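Local coordinates for exopolyphosphatase (Cytophaga hutchinsonii, PDB 3MDQ), which probably hydrolyses inorganic polyphosphate from its chain ends, releasing orthophosphate, as a Ppx/GppA-family member of the actin-like ATPase clan, at residues 107-111 with 112-116; 117-120 with 121-125; 126-130 with 131-135; 237-241 with 242-246; 301-304 with 305-309. One frame throughout, in Å; residues are numbered along the deposited sequence.

Contact 1: residues 107-111 with 112-116; sequences EVIDG and AREAE
With chi1 at 67°, D110 keeps CG between its own backbone N and carbonyl carbon, and the carboxylate folds over the start of the next helix to meet R113. OD1 accepts from R113 N at 2.9 Å with a fairly straight N-H (157°), the donor lying nearly in line with the CG-OD1 bond. The same residue's carbonyl O takes E114 N at 2.9 Å, so D110 satisfies two amides of the first turn. I109 has the same kind of first torsion for CG1, and its CD1 lies across E114 at about a right angle, 3.7 Å from E114 CA. E114 runs out extended; its OE1 is paired with R86, and a bound sulfate lies about 4 Å from the side chain. R113 bends at chi2 (61°) and runs forward along the helix, so that NH1 reaches E116 OE1 at 2.9 Å on the anti side of that carboxylate, while NE is held by the V313 carbonyl and E116 OE2 by K156. The arrangement is a helix N-cap by aspartate, set where edge strand 106-108 of the five-stranded sheet passes into helix 111-125, and the sulfate nearby, probably from the crystallisation liquor, may mark an anion pocket.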
loop_
_atom_site.group_PDB
_atom_site.type_symbol
_atom_site.label_atom_id
_atom_site.label_comp_id
_atom_site.label_asym_id
_atom_site.label_seq_id
_atom_site.Cartn_x
_atom_site.Cartn_y
_atom_site.Cartn_z
ATOM N N GLU A 107 11.802 -5.936 -11.286
ATOM C CA GLU A 107 12.801 -5.549 -10.272
ATOM C C GLU A 107 12.235 -5.929 -8.895
ATOM O O GLU A 107 11.296 -5.293 -8.419
ATOM C CB GLU A 107 13.069 -4.055 -10.358
ATOM C CG GLU A 107 14.063 -3.533 -9.335
ATOM C CD GLU A 107 15.489 -3.469 -9.863
ATOM O OE1 GLU A 107 15.679 -2.902 -10.971
ATOM O OE2 GLU A 107 16.408 -3.959 -9.156
ATOM N N VAL A 108 12.814 -6.948 -8.273
ATOM C CA VAL A 108 12.390 -7.384 -6.966
ATOM C C VAL A 108 13.079 -6.486 -5.940
ATOM O O VAL A 108 14.308 -6.344 -5.936
ATOM C CB VAL A 108 12.736 -8.838 -6.705
ATOM C CG1 VAL A 108 12.310 -9.222 -5.272
ATOM C CG2 VAL A 108 12.105 -9.771 -7.817
ATOM N N ILE A 109 12.272 -5.827 -5.119
ATOM C CA ILE A 109 12.836 -4.936 -4.090
ATOM C C ILE A 109 12.515 -5.470 -2.710
ATOM O O ILE A 109 11.393 -5.987 -2.452
ATOM C CB ILE A 109 12.382 -3.480 -4.265
ATOM C CG1 ILE A 109 10.887 -3.381 -4.148
ATOM C CG2 ILE A 109 12.870 -2.880 -5.651
ATOM C CD1 ILE A 109 10.352 -1.903 -3.994
ATOM N N ASP A 110 13.497 -5.351 -1.811
ATOM C CA ASP A 110 13.304 -5.810 -0.461
ATOM C C ASP A 110 12.443 -4.815 0.339
ATOM O O ASP A 110 12.092 -3.725 -0.155
ATOM C CB ASP A 110 14.627 -6.168 0.246
ATOM C CG ASP A 110 15.538 -5.010 0.509
ATOM O OD1 ASP A 110 15.151 -3.814 0.560
ATOM O OD2 ASP A 110 16.740 -5.325 0.732
ATOM N N GLY A 111 12.021 -5.237 1.510
ATOM C CA GLY A 111 11.106 -4.430 2.323
ATOM C C GLY A 111 11.690 -3.064 2.720
ATOM O O GLY A 111 10.953 -2.062 2.665
ATOM N N ALA A 112 12.980 -3.018 3.050
ATOM C CA ALA A 112 13.635 -1.769 3.436
ATOM C C ALA A 112 13.546 -0.789 2.281
ATOM O O ALA A 112 13.206 0.382 2.449
ATOM C CB ALA A 112 15.133 -1.985 3.883
ATOM N N ARG A 113 13.863 -1.263 1.074
ATOM C CA ARG A 113 13.905 -0.365 -0.075
ATOM C C ARG A 113 12.513 0.052 -0.458
ATOM O O ARG A 113 12.278 1.207 -0.835
ATOM C CB ARG A 113 14.535 -1.068 -1.264
ATOM C CG ARG A 113 14.741 -0.199 -2.483
ATOM C CD ARG A 113 15.657 0.941 -2.178
ATOM N NE ARG A 113 15.820 1.843 -3.329
ATOM C CZ ARG A 113 15.989 3.152 -3.208
ATOM N NH1 ARG A 113 15.963 3.729 -2.033
ATOM N NH2 ARG A 113 16.118 3.919 -4.286
ATOM N N GLU A 114 11.559 -0.870 -0.353
ATOM C CA GLU A 114 10.138 -0.555 -0.568
ATOM C C GLU A 114 9.688 0.602 0.370
ATOM O O GLU A 114 9.047 1.563 -0.065
ATOM C CB GLU A 114 9.262 -1.802 -0.332
ATOM C CG GLU A 114 7.812 -1.609 -0.592
ATOM C CD GLU A 114 6.984 -2.876 -0.371
ATOM O OE1 GLU A 114 7.548 -3.886 0.106
ATOM O OE2 GLU A 114 5.736 -2.855 -0.639
ATOM N N ALA A 115 10.069 0.506 1.624
ATOM C CA ALA A 115 9.740 1.553 2.574
ATOM C C ALA A 115 10.341 2.908 2.170
ATOM O O ALA A 115 9.672 3.960 2.221
ATOM C CB ALA A 115 10.200 1.146 3.977
ATOM N N GLU A 116 11.601 2.896 1.775
ATOM C CA GLU A 116 12.271 4.137 1.334
ATOM C C GLU A 116 11.540 4.770 0.162
ATOM O O GLU A 116 11.358 6.002 0.085
ATOM C CB GLU A 116 13.730 3.864 0.992
ATOM C CG GLU A 116 14.537 3.460 2.188
ATOM C CD GLU A 116 15.879 2.881 1.828
ATOM O OE1 GLU A 116 16.192 2.658 0.644
ATOM O OE2 GLU A 116 16.621 2.584 2.782
#

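Contact 2: residues 117-120 with 121-125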
loop_
_atom_site.group_PDB
_atom_site.type_symbol
_atom_site.label_atom_id
_atom_site.label_comp_id
_atom_site.label_asym_id
_atom_site.label_seq_id
_atom_site.Cartn_x
_atom_site.Cartn_y
_atom_site.Cartn_z
ATOM N N LEU A 117 11.182 3.943 -0.821
ATOM C CA LEU A 117 10.559 4.454 -2.027
ATOM C C LEU A 117 9.163 4.972 -1.718
ATOM O O LEU A 117 8.777 6.036 -2.203
ATOM C CB LEU A 117 10.531 3.373 -3.109
ATOM C CG LEU A 117 11.861 2.937 -3.665
ATOM C CD1 LEU A 117 11.686 1.618 -4.430
ATOM C CD2 LEU A 117 12.454 4.034 -4.590
ATOM N N ILE A 118 8.402 4.248 -0.909
ATOM C CA ILE A 118 7.093 4.735 -0.465
ATOM C C ILE A 118 7.245 6.130 0.160
ATOM O O ILE A 118 6.474 7.057 -0.157
ATOM C CB ILE A 118 6.429 3.785 0.525
ATOM C CG1 ILE A 118 5.988 2.516 -0.223
ATOM C CG2 ILE A 118 5.247 4.479 1.236
ATOM C CD1 ILE A 118 5.726 1.314 0.685
ATOM N N PHE A 119 8.210 6.277 1.056
ATOM C CA PHE A 119 8.362 7.575 1.743
ATOM C C PHE A 119 8.722 8.708 0.787
ATOM O O PHE A 119 8.273 9.855 0.990
ATOM C CB PHE A 119 9.351 7.514 2.907
ATOM C CG PHE A 119 9.166 8.601 3.929
ATOM C CD1 PHE A 119 8.051 8.622 4.760
ATOM C CD2 PHE A 119 10.097 9.597 4.055
ATOM C CE1 PHE A 119 7.890 9.596 5.727
ATOM C CE2 PHE A 119 9.952 10.578 5.062
ATOM C CZ PHE A 119 8.875 10.572 5.859
ATOM N N ARG A 120 9.482 8.418 -0.275
ATOM C CA ARG A 120 9.730 9.464 -1.279
ATOM C C ARG A 120 8.418 9.933 -1.906
ATOM O O ARG A 120 8.269 11.126 -2.177
ATOM C CB ARG A 120 10.688 8.969 -2.367
ATOM C CG ARG A 120 10.911 9.950 -3.485
ATOM C CD ARG A 120 11.697 11.172 -2.995
ATOM N NE ARG A 120 11.840 12.217 -4.014
ATOM C CZ ARG A 120 10.962 13.180 -4.255
ATOM N NH1 ARG A 120 9.811 13.263 -3.609
ATOM N NH2 ARG A 120 11.244 14.069 -5.202
ATOM N N GLY A 121 7.480 9.024 -2.138
ATOM C CA GLY A 121 6.162 9.424 -2.638
ATOM C C GLY A 121 5.380 10.253 -1.625
ATOM O O GLY A 121 4.799 11.302 -1.967
ATOM N N VAL A 122 5.414 9.825 -0.371
ATOM C CA VAL A 122 4.747 10.567 0.713
ATOM C C VAL A 122 5.298 11.979 0.829
ATOM O O VAL A 122 4.516 12.951 0.976
ATOM C CB VAL A 122 4.861 9.794 2.040
ATOM C CG1 VAL A 122 4.374 10.644 3.253
ATOM C CG2 VAL A 122 4.081 8.475 1.959
ATOM N N GLN A 123 6.619 12.115 0.733
ATOM C CA GLN A 123 7.278 13.430 0.803
ATOM C C GLN A 123 6.745 14.351 -0.307
ATOM O O GLN A 123 6.610 15.570 -0.105
ATOM C CB GLN A 123 8.798 13.312 0.679
ATOM C CG GLN A 123 9.449 12.799 1.904
ATOM C CD GLN A 123 10.931 12.501 1.719
ATOM O OE1 GLN A 123 11.341 12.027 0.660
ATOM N NE2 GLN A 123 11.728 12.710 2.787
ATOM N N GLN A 124 6.491 13.806 -1.501
ATOM C CA GLN A 124 5.947 14.618 -2.601
ATOM C C GLN A 124 4.463 14.981 -2.374
ATOM O O GLN A 124 4.030 16.055 -2.787
ATOM C CB GLN A 124 6.089 13.882 -3.936
ATOM C CG GLN A 124 5.995 14.792 -5.111
ATOM C CD GLN A 124 7.225 15.716 -5.226
ATOM O OE1 GLN A 124 8.319 15.440 -4.690
ATOM N NE2 GLN A 124 7.045 16.825 -5.961
ATOM N N ALA A 125 3.710 14.121 -1.705
ATOM C CA ALA A 125 2.291 14.311 -1.508
ATOM C C ALA A 125 1.928 15.170 -0.308
ATOM O O ALA A 125 0.867 15.816 -0.321
ATOM C CB ALA A 125 1.637 12.972 -1.342
#
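R120 and Q124, one turn apart, lie side by side pointing the same way and make the polar side-chain link of this stretch. R120 leaves with CG opposite its backbone N (chi1 176°) and bends at chi2, which lays the guanidinium alongside Q124. Both terminal guanidinium nitrogens grip one oxygen: R120 NH1 to Q124 OE1 is 2.9 Å and nearly straight (162°), in the amide plane on a lone pair, whereas R120 NH2 to Q124 OE1 is longer at 3.3 Å and comes from above that plane. The oxygen sits at the guanidinium edge. NE is left to form a salt bridge with D309, so the group is held from two directions. Backbone bonds run in the i to i+4 helical pattern, the shortest being Q123 N to F119 O at 2.8 Å. Among the contacts made without hydrogen bonds, the Q123 side chain crosses that of F119 at about a right angle, with NE2 3.6 Å from F119 CE2 and the amide and ring planes 48° apart; that NE2 donates to the N149 carbonyl, which favours this rotation of the amide. Apolar contact is lighter: I118 CG2 stands 4.2 Å from V122 CG2, and F119 CD1 lies near V122 CB. I118 and V122 face strand 206-210, F119 and Q123 lean on M128, and L117, R120 and Q124 turn to helix 299-309, so helix 111-125 is wedged between sheet and helix.

Contact 3: residues 126-130 with 131-135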
loop_
_atom_site.group_PDB
_atom_site.type_symbol
_atom_site.label_atom_id
_atom_site.label_comp_id
_atom_site.label_asym_id
_atom_site.label_seq_id
_atom_site.Cartn_x
_atom_site.Cartn_y
_atom_site.Cartn_z
ATOM N N VAL A 126 2.731 15.119 0.747
ATOM C CA VAL A 126 2.419 15.719 2.043
ATOM C C VAL A 126 3.620 16.568 2.467
ATOM O O VAL A 126 4.716 16.033 2.691
ATOM C CB VAL A 126 2.222 14.670 3.114
ATOM C CG1 VAL A 126 1.853 15.341 4.474
ATOM C CG2 VAL A 126 1.127 13.633 2.696
ATOM N N PRO A 127 3.451 17.892 2.545
ATOM C CA PRO A 127 4.562 18.750 2.963
ATOM C C PRO A 127 4.733 18.741 4.468
ATOM O O PRO A 127 3.973 19.398 5.182
ATOM C CB PRO A 127 4.141 20.138 2.436
ATOM C CG PRO A 127 2.654 20.084 2.442
ATOM C CD PRO A 127 2.258 18.655 2.159
HETATM N N MSE A 128 5.665 17.934 4.951
HETATM C CA MSE A 128 5.805 17.634 6.370
HETATM C C MSE A 128 6.613 18.662 7.113
HETATM O O MSE A 128 6.645 18.648 8.361
HETATM C CB MSE A 128 6.461 16.254 6.548
HETATM C CG MSE A 128 5.545 15.114 6.133
HETATM SE SE MSE A 128 6.481 13.425 6.209
HETATM C CE MSE A 128 7.119 13.418 4.437
ATOM N N GLU A 129 7.282 19.560 6.384
ATOM C CA GLU A 129 8.207 20.516 7.011
ATOM C C GLU A 129 9.220 19.716 7.859
ATOM O O GLU A 129 9.654 18.612 7.459
ATOM C CB GLU A 129 7.432 21.557 7.853
ATOM C CG GLU A 129 6.256 22.283 7.171
ATOM C CD GLU A 129 5.745 23.478 8.005
ATOM O OE1 GLU A 129 6.496 24.483 8.107
ATOM O OE2 GLU A 129 4.616 23.409 8.554
ATOM N N ASP A 130 9.564 20.212 9.043
ATOM C CA ASP A 130 10.431 19.464 9.937
ATOM C C ASP A 130 9.634 18.609 10.936
ATOM O O ASP A 130 10.188 18.148 11.930
ATOM C CB ASP A 130 11.395 20.419 10.679
ATOM C CG ASP A 130 10.684 21.438 11.514
ATOM O OD1 ASP A 130 9.428 21.588 11.432
ATOM O OD2 ASP A 130 11.411 22.148 12.255
ATOM N N HIS A 131 8.341 18.406 10.705
ATOM C CA HIS A 131 7.540 17.638 11.645
ATOM C C HIS A 131 7.884 16.155 11.533
ATOM O O HIS A 131 7.754 15.576 10.448
ATOM C CB HIS A 131 6.025 17.822 11.397
ATOM C CG HIS A 131 5.573 19.246 11.487
ATOM N ND1 HIS A 131 4.352 19.676 11.010
ATOM C CD2 HIS A 131 6.204 20.352 11.960
ATOM C CE1 HIS A 131 4.230 20.978 11.224
ATOM N NE2 HIS A 131 5.346 21.417 11.790
ATOM N N ILE A 132 8.316 15.561 12.640
ATOM C CA ILE A 132 8.713 14.126 12.646
ATOM C C ILE A 132 7.432 13.305 12.516
ATOM O O ILE A 132 6.518 13.401 13.347
ATOM C CB ILE A 132 9.459 13.758 13.926
ATOM C CG1 ILE A 132 10.689 14.637 14.144
ATOM C CG2 ILE A 132 9.882 12.282 13.913
ATOM C CD1 ILE A 132 11.591 14.666 13.026
ATOM N N SER A 133 7.355 12.536 11.447
ATOM C CA SER A 133 6.123 11.890 11.065
ATOM C C SER A 133 6.349 10.387 10.938
ATOM O O SER A 133 7.406 9.948 10.475
ATOM C CB SER A 133 5.646 12.447 9.720
ATOM O OG SER A 133 5.584 13.900 9.802
ATOM N N LEU A 134 5.317 9.613 11.298
ATOM C CA LEU A 134 5.313 8.181 11.057
ATOM C C LEU A 134 4.385 7.940 9.883
ATOM O O LEU A 134 3.171 8.266 9.941
ATOM C CB LEU A 134 4.852 7.413 12.298
ATOM C CG LEU A 134 4.653 5.909 12.121
ATOM C CD1 LEU A 134 5.972 5.182 11.769
ATOM C CD2 LEU A 134 3.974 5.283 13.387
ATOM N N ALA A 135 4.921 7.366 8.804
ATOM C CA ALA A 135 4.110 6.946 7.676
ATOM C C ALA A 135 3.960 5.447 7.672
ATOM O O ALA A 135 4.914 4.736 7.984
ATOM C CB ALA A 135 4.753 7.426 6.328
#
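H131 folds back over the turn that precedes it: its ring lies beside the E129 side chain, both pointing the same way, with E129 CB over one ring face and E129 OE2 3.6 Å from H131 CE1. D130 OD1 approaches obliquely, 3.5 Å from H131 CD2. A second meeting point lies further along, where M128, present as selenomethionine, brings SE to 3.7 Å from S133 OG. E129, D130 and H131 are brought together by a type II' beta turn from M128 to H131, closed by H131 N donating to M128 O at 2.9 Å; E129 takes the positive phi (54°, with psi -140°) of its first corner. This turn links the end of helix 111-125 to strand 133-138. Past it, S133 OG donates to H131 O at 2.8 Å from above the carbonyl plane, not on a lone pair, pinning the entry to the strand. S133 OG stands anti to its carbonyl carbon (chi1 -53°), which carries it toward both the H131 carbonyl and the selenium. Further out, E129 and S133 make backbone bonds to K150 and G148, while the bent end of M128 packs on F119, V122 and Q123 of the helix and on I208 of the neighbouring strand.

Contact 4: residues 237-241 with 242-246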
loop_
_atom_site.group_PDB
_atom_site.type_symbol
_atom_site.label_atom_id
_atom_site.label_comp_id
_atom_site.label_asym_id
_atom_site.label_seq_id
_atom_site.Cartn_x
_atom_site.Cartn_y
_atom_site.Cartn_z
ATOM N N TYR A 237 -5.324 14.028 2.352
ATOM C CA TYR A 237 -6.655 14.191 2.938
ATOM C C TYR A 237 -6.539 13.982 4.415
ATOM O O TYR A 237 -6.040 12.924 4.848
ATOM C CB TYR A 237 -7.626 13.161 2.321
ATOM C CG TYR A 237 -9.000 13.209 2.906
ATOM C CD1 TYR A 237 -9.936 14.087 2.411
ATOM C CD2 TYR A 237 -9.330 12.430 4.000
ATOM C CE1 TYR A 237 -11.233 14.159 2.980
ATOM C CE2 TYR A 237 -10.593 12.517 4.590
ATOM C CZ TYR A 237 -11.541 13.374 4.044
ATOM O OH TYR A 237 -12.803 13.466 4.630
ATOM N N LEU A 238 -6.984 14.933 5.227
ATOM C CA LEU A 238 -6.860 14.749 6.658
ATOM C C LEU A 238 -8.145 14.187 7.251
ATOM O O LEU A 238 -9.249 14.740 7.097
ATOM C CB LEU A 238 -6.484 16.032 7.358
ATOM C CG LEU A 238 -6.392 15.944 8.899
ATOM C CD1 LEU A 238 -5.409 16.981 9.376
ATOM C CD2 LEU A 238 -7.741 16.112 9.627
ATOM N N LEU A 239 -7.957 13.082 7.941
ATOM C CA LEU A 239 -9.014 12.332 8.622
ATOM C C LEU A 239 -8.886 12.612 10.108
ATOM O O LEU A 239 -7.865 12.296 10.722
ATOM C CB LEU A 239 -8.841 10.818 8.350
ATOM C CG LEU A 239 -9.849 9.813 8.828
ATOM C CD1 LEU A 239 -11.201 10.016 8.110
ATOM C CD2 LEU A 239 -9.274 8.419 8.559
ATOM N N SER A 240 -9.904 13.189 10.722
ATOM C CA SER A 240 -9.822 13.407 12.163
ATOM C C SER A 240 -9.869 12.090 12.937
ATOM O O SER A 240 -10.401 11.103 12.431
ATOM C CB SER A 240 -10.922 14.327 12.651
ATOM O OG SER A 240 -12.194 13.672 12.638
ATOM N N LEU A 241 -9.414 12.118 14.191
ATOM C CA LEU A 241 -9.552 10.896 15.031
ATOM C C LEU A 241 -11.010 10.502 15.285
ATOM O O LEU A 241 -11.332 9.309 15.207
ATOM C CB LEU A 241 -8.774 10.971 16.315
ATOM C CG LEU A 241 -7.289 11.074 16.032
ATOM C CD1 LEU A 241 -6.527 11.036 17.347
ATOM C CD2 LEU A 241 -6.702 10.036 15.066
ATOM N N PRO A 242 -11.897 11.461 15.560
ATOM C CA PRO A 242 -13.317 11.063 15.630
ATOM C C PRO A 242 -13.850 10.396 14.371
ATOM O O PRO A 242 -14.637 9.431 14.450
ATOM C CB PRO A 242 -14.031 12.365 15.931
ATOM C CG PRO A 242 -13.055 13.126 16.699
ATOM C CD PRO A 242 -11.712 12.846 16.036
ATOM N N ASP A 243 -13.451 10.898 13.195
ATOM C CA ASP A 243 -13.862 10.276 11.964
ATOM C C ASP A 243 -13.281 8.858 11.824
ATOM O O ASP A 243 -13.990 7.938 11.420
ATOM C CB ASP A 243 -13.574 11.187 10.769
ATOM C CG ASP A 243 -14.664 12.297 10.587
ATOM O OD1 ASP A 243 -15.755 12.269 11.220
ATOM O OD2 ASP A 243 -14.507 13.161 9.764
ATOM N N PHE A 244 -12.016 8.688 12.189
ATOM C CA PHE A 244 -11.390 7.364 12.184
ATOM C C PHE A 244 -12.141 6.440 13.120
ATOM O O PHE A 244 -12.430 5.276 12.770
ATOM C CB PHE A 244 -9.908 7.388 12.608
ATOM C CG PHE A 244 -9.333 6.020 12.709
ATOM C CD1 PHE A 244 -9.065 5.291 11.559
ATOM C CD2 PHE A 244 -9.176 5.423 13.947
ATOM C CE1 PHE A 244 -8.569 4.005 11.658
ATOM C CE2 PHE A 244 -8.711 4.109 14.039
ATOM C CZ PHE A 244 -8.422 3.429 12.897
ATOM N N ASN A 245 -12.461 6.912 14.308
ATOM C CA ASN A 245 -13.156 6.012 15.240
ATOM C C ASN A 245 -14.577 5.641 14.798
ATOM O O ASN A 245 -15.044 4.532 15.081
ATOM C CB ASN A 245 -13.086 6.572 16.658
ATOM C CG ASN A 245 -11.705 6.387 17.288
ATOM O OD1 ASN A 245 -11.093 5.287 17.240
ATOM N ND2 ASN A 245 -11.203 7.450 17.892
ATOM N N ARG A 246 -15.266 6.523 14.079
ATOM C CA ARG A 246 -16.547 6.159 13.484
ATOM C C ARG A 246 -16.371 5.061 12.447
ATOM O O ARG A 246 -17.130 4.068 12.444
ATOM C CB ARG A 246 -17.234 7.367 12.829
ATOM C CG ARG A 246 -18.667 7.095 12.338
ATOM C CD ARG A 246 -19.155 8.146 11.336
ATOM N NE ARG A 246 -18.570 7.958 10.000
ATOM C CZ ARG A 246 -17.580 8.683 9.469
ATOM N NH1 ARG A 246 -17.028 9.710 10.106
ATOM N NH2 ARG A 246 -17.154 8.390 8.253
#
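The axes of strand 237-240 and helix 242-246 are inclined at 74° and pass 6.3 Å apart, so the chain turns a sharp corner at L239 to L241. The helix starts with regular bonds: F244 N donates to S240 O at 2.9 Å, and N245 N to L241 O at 2.8 Å. S240 is the N-cap. Its chi1 of 72° swings OG forward over the first turn, where it accepts from D243 N at 3.1 Å along a fairly straight N-H (159°). P242, in the first turn, has no amide hydrogen to offer, a position where none is needed for the helical pattern; its CD lies 3.5 Å from L241 CB, a closeness set largely by the peptide link. On the inner side of the corner L239 sends its two methyls different ways: CD1 meets D243 CB at 3.8 Å, while CD2 comes to the edge of the F244 ring, 4.2 Å from F244 CB. The D243 carboxylate is gripped on both oxygens, OD1 by a salt bridge to R246 NH1 at 3.1 Å and OD2 by H225 and N221, so the capped turn is tied to helix 212-225 near its C-terminal end. F244 points into helix 267-286, against I277, I280 and L284, and also touches I292, as does L241. The corner therefore joins edge strand 236-240 of the six-stranded sheet, paired with strand 291-295, to a helix whose F244 packs against both strand 291-295 and helix 267-286.

Contact 5: residues 301-304 with 305-309; sequences EGVL and YTMLD. With GOL (glycerol), chain J.
T306 and G302 form the tight centre of this helical stretch: T306 OG1 donates to G302 O at 2.7 Å and T306 N to the same oxygen at 3.0 Å, from opposite faces of its carbonyl plane, so one buried carbonyl serves two donors. A chi1 of -63° sets the hydroxyl beside the backbone N, turned back toward the preceding turn. Flanking it are two apolar pairs one turn apart, V303 CG1 beside M307 SE at 4.0 Å, the two side chains running the same way, and L304 CD1 against L308 CD1 at 4.0 Å. The side toward Y305 is looser and holds a glycerol, probably from the crystallisation liquor. There E301 O lies at the edge of the Y305 ring, 3.2 Å from CD2, and the Y305 OH is 2.5 Å from glycerol O3, a bond in which either oxygen could be the donor and so short that its detail is doubtful. At the other end of the glycerol, O1 gives E301 OE2 a weak bond of 2.8 Å, while E301 OE1 is held by the S298 amide. Glycerol C2 rests 3.9 Å from L304 CD2, and T21, T30 and Y297 complete its polar surroundings. Helix 299-309 thus presents L304 and L308 to strands 5-11 and 15-24, and Y305 and T306 to R120, Q124 and L117 of helix 111-125.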
loop_
_atom_site.group_PDB
_atom_site.type_symbol
_atom_site.label_atom_id
_atom_site.label_comp_id
_atom_site.label_asym_id
_atom_site.label_seq_id
_atom_site.Cartn_x
_atom_site.Cartn_y
_atom_site.Cartn_z
ATOM N N GLU A 301 4.429 6.249 -7.076
ATOM C CA GLU A 301 4.877 7.629 -7.117
ATOM C C GLU A 301 6.283 7.802 -6.547
ATOM O O GLU A 301 7.065 8.581 -7.054
ATOM C CB GLU A 301 3.923 8.584 -6.420
ATOM C CG GLU A 301 2.600 8.782 -7.162
ATOM C CD GLU A 301 1.547 7.743 -6.902
ATOM O OE1 GLU A 301 1.663 6.903 -5.969
ATOM O OE2 GLU A 301 0.524 7.763 -7.675
ATOM N N GLY A 302 6.610 7.065 -5.493
ATOM C CA GLY A 302 7.962 7.113 -5.001
ATOM C C GLY A 302 8.991 6.645 -5.985
ATOM O O GLY A 302 10.086 7.197 -6.052
ATOM N N VAL A 303 8.655 5.607 -6.741
ATOM C CA VAL A 303 9.519 5.133 -7.831
ATOM C C VAL A 303 9.713 6.236 -8.885
ATOM O O VAL A 303 10.847 6.544 -9.299
ATOM C CB VAL A 303 8.963 3.823 -8.433
ATOM C CG1 VAL A 303 9.648 3.482 -9.756
ATOM C CG2 VAL A 303 9.078 2.672 -7.428
ATOM N N LEU A 304 8.598 6.828 -9.334
ATOM C CA LEU A 304 8.634 7.920 -10.311
ATOM C C LEU A 304 9.523 9.045 -9.836
ATOM O O LEU A 304 10.408 9.488 -10.575
ATOM C CB LEU A 304 7.227 8.425 -10.582
ATOM C CG LEU A 304 7.112 9.710 -11.393
ATOM C CD1 LEU A 304 7.618 9.540 -12.827
ATOM C CD2 LEU A 304 5.662 10.224 -11.349
ATOM N N TYR A 305 9.314 9.496 -8.595
ATOM C CA TYR A 305 10.048 10.688 -8.160
ATOM C C TYR A 305 11.521 10.377 -7.867
ATOM O O TYR A 305 12.379 11.234 -8.049
ATOM C CB TYR A 305 9.339 11.385 -7.009
ATOM C CG TYR A 305 8.180 12.213 -7.505
ATOM C CD1 TYR A 305 8.405 13.469 -8.046
ATOM C CD2 TYR A 305 6.884 11.741 -7.499
ATOM C CE1 TYR A 305 7.360 14.243 -8.547
ATOM C CE2 TYR A 305 5.825 12.522 -8.051
ATOM C CZ TYR A 305 6.091 13.758 -8.546
ATOM O OH TYR A 305 5.054 14.532 -9.055
ATOM N N THR A 306 11.816 9.147 -7.481
ATOM C CA THR A 306 13.199 8.685 -7.331
ATOM C C THR A 306 13.889 8.740 -8.683
ATOM O O THR A 306 15.002 9.248 -8.817
ATOM C CB THR A 306 13.254 7.282 -6.676
ATOM O OG1 THR A 306 12.714 7.389 -5.363
ATOM C CG2 THR A 306 14.660 6.752 -6.578
HETATM N N MSE A 307 13.186 8.286 -9.725
HETATM C CA MSE A 307 13.702 8.354 -11.113
HETATM C C MSE A 307 13.929 9.811 -11.540
HETATM O O MSE A 307 14.955 10.122 -12.122
HETATM C CB MSE A 307 12.753 7.648 -12.089
HETATM C CG MSE A 307 12.791 6.146 -11.923
HETATM SE SE MSE A 307 11.316 5.278 -12.904
HETATM C CE MSE A 307 12.101 5.552 -14.710
ATOM N N LEU A 308 12.964 10.677 -11.286
ATOM C CA LEU A 308 13.079 12.081 -11.649
ATOM C C LEU A 308 14.209 12.769 -10.868
ATOM O O LEU A 308 14.856 13.697 -11.392
ATOM C CB LEU A 308 11.752 12.832 -11.435
ATOM C CG LEU A 308 10.559 12.376 -12.315
ATOM C CD1 LEU A 308 9.281 13.118 -11.969
ATOM C CD2 LEU A 308 10.937 12.523 -13.805
ATOM N N ASP A 309 14.463 12.337 -9.633
ATOM C CA ASP A 309 15.589 12.855 -8.831
ATOM C C ASP A 309 16.931 12.457 -9.467
ATOM O O ASP A 309 17.999 13.065 -9.146
ATOM C CB ASP A 309 15.581 12.309 -7.386
ATOM C CG ASP A 309 14.480 12.890 -6.494
ATOM O OD1 ASP A 309 13.813 13.907 -6.808
ATOM O OD2 ASP A 309 14.255 12.301 -5.390
HETATM C C1 GOL J . 0.738 11.331 -9.774
HETATM O O1 GOL J . 0.231 10.039 -9.364
HETATM C C2 GOL J . 2.050 11.377 -10.608
HETATM O O2 GOL J . 1.904 11.037 -12.001
HETATM C C3 GOL J . 2.608 12.801 -10.762
HETATM O O3 GOL J . 2.847 13.484 -9.562
#

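Contacts 1, 2 and 3 follow one another along the chain: the N-cap of helix 111-125, its later turns, and the turn into strand 133-138. Contact 1 meets contact 2 where I109 CD1 lies 3.8 Å from L117 CD1, and contact 2 meets contact 3 where Q123 CG lies 3.5 Å from M128 CE. Contact 5, its centre about 9 Å from that of contact 2, joins it through R120 NE to D309 OD2 at 2.8 Å and touches contact 1 through R113 and T306. Contact 4 stands apart, its centre about 30 Å from those of contacts 1 and 5, yet shares the six-stranded sheet with contact 3. The sulfate lies by contact 1, the glycerol by contact 5.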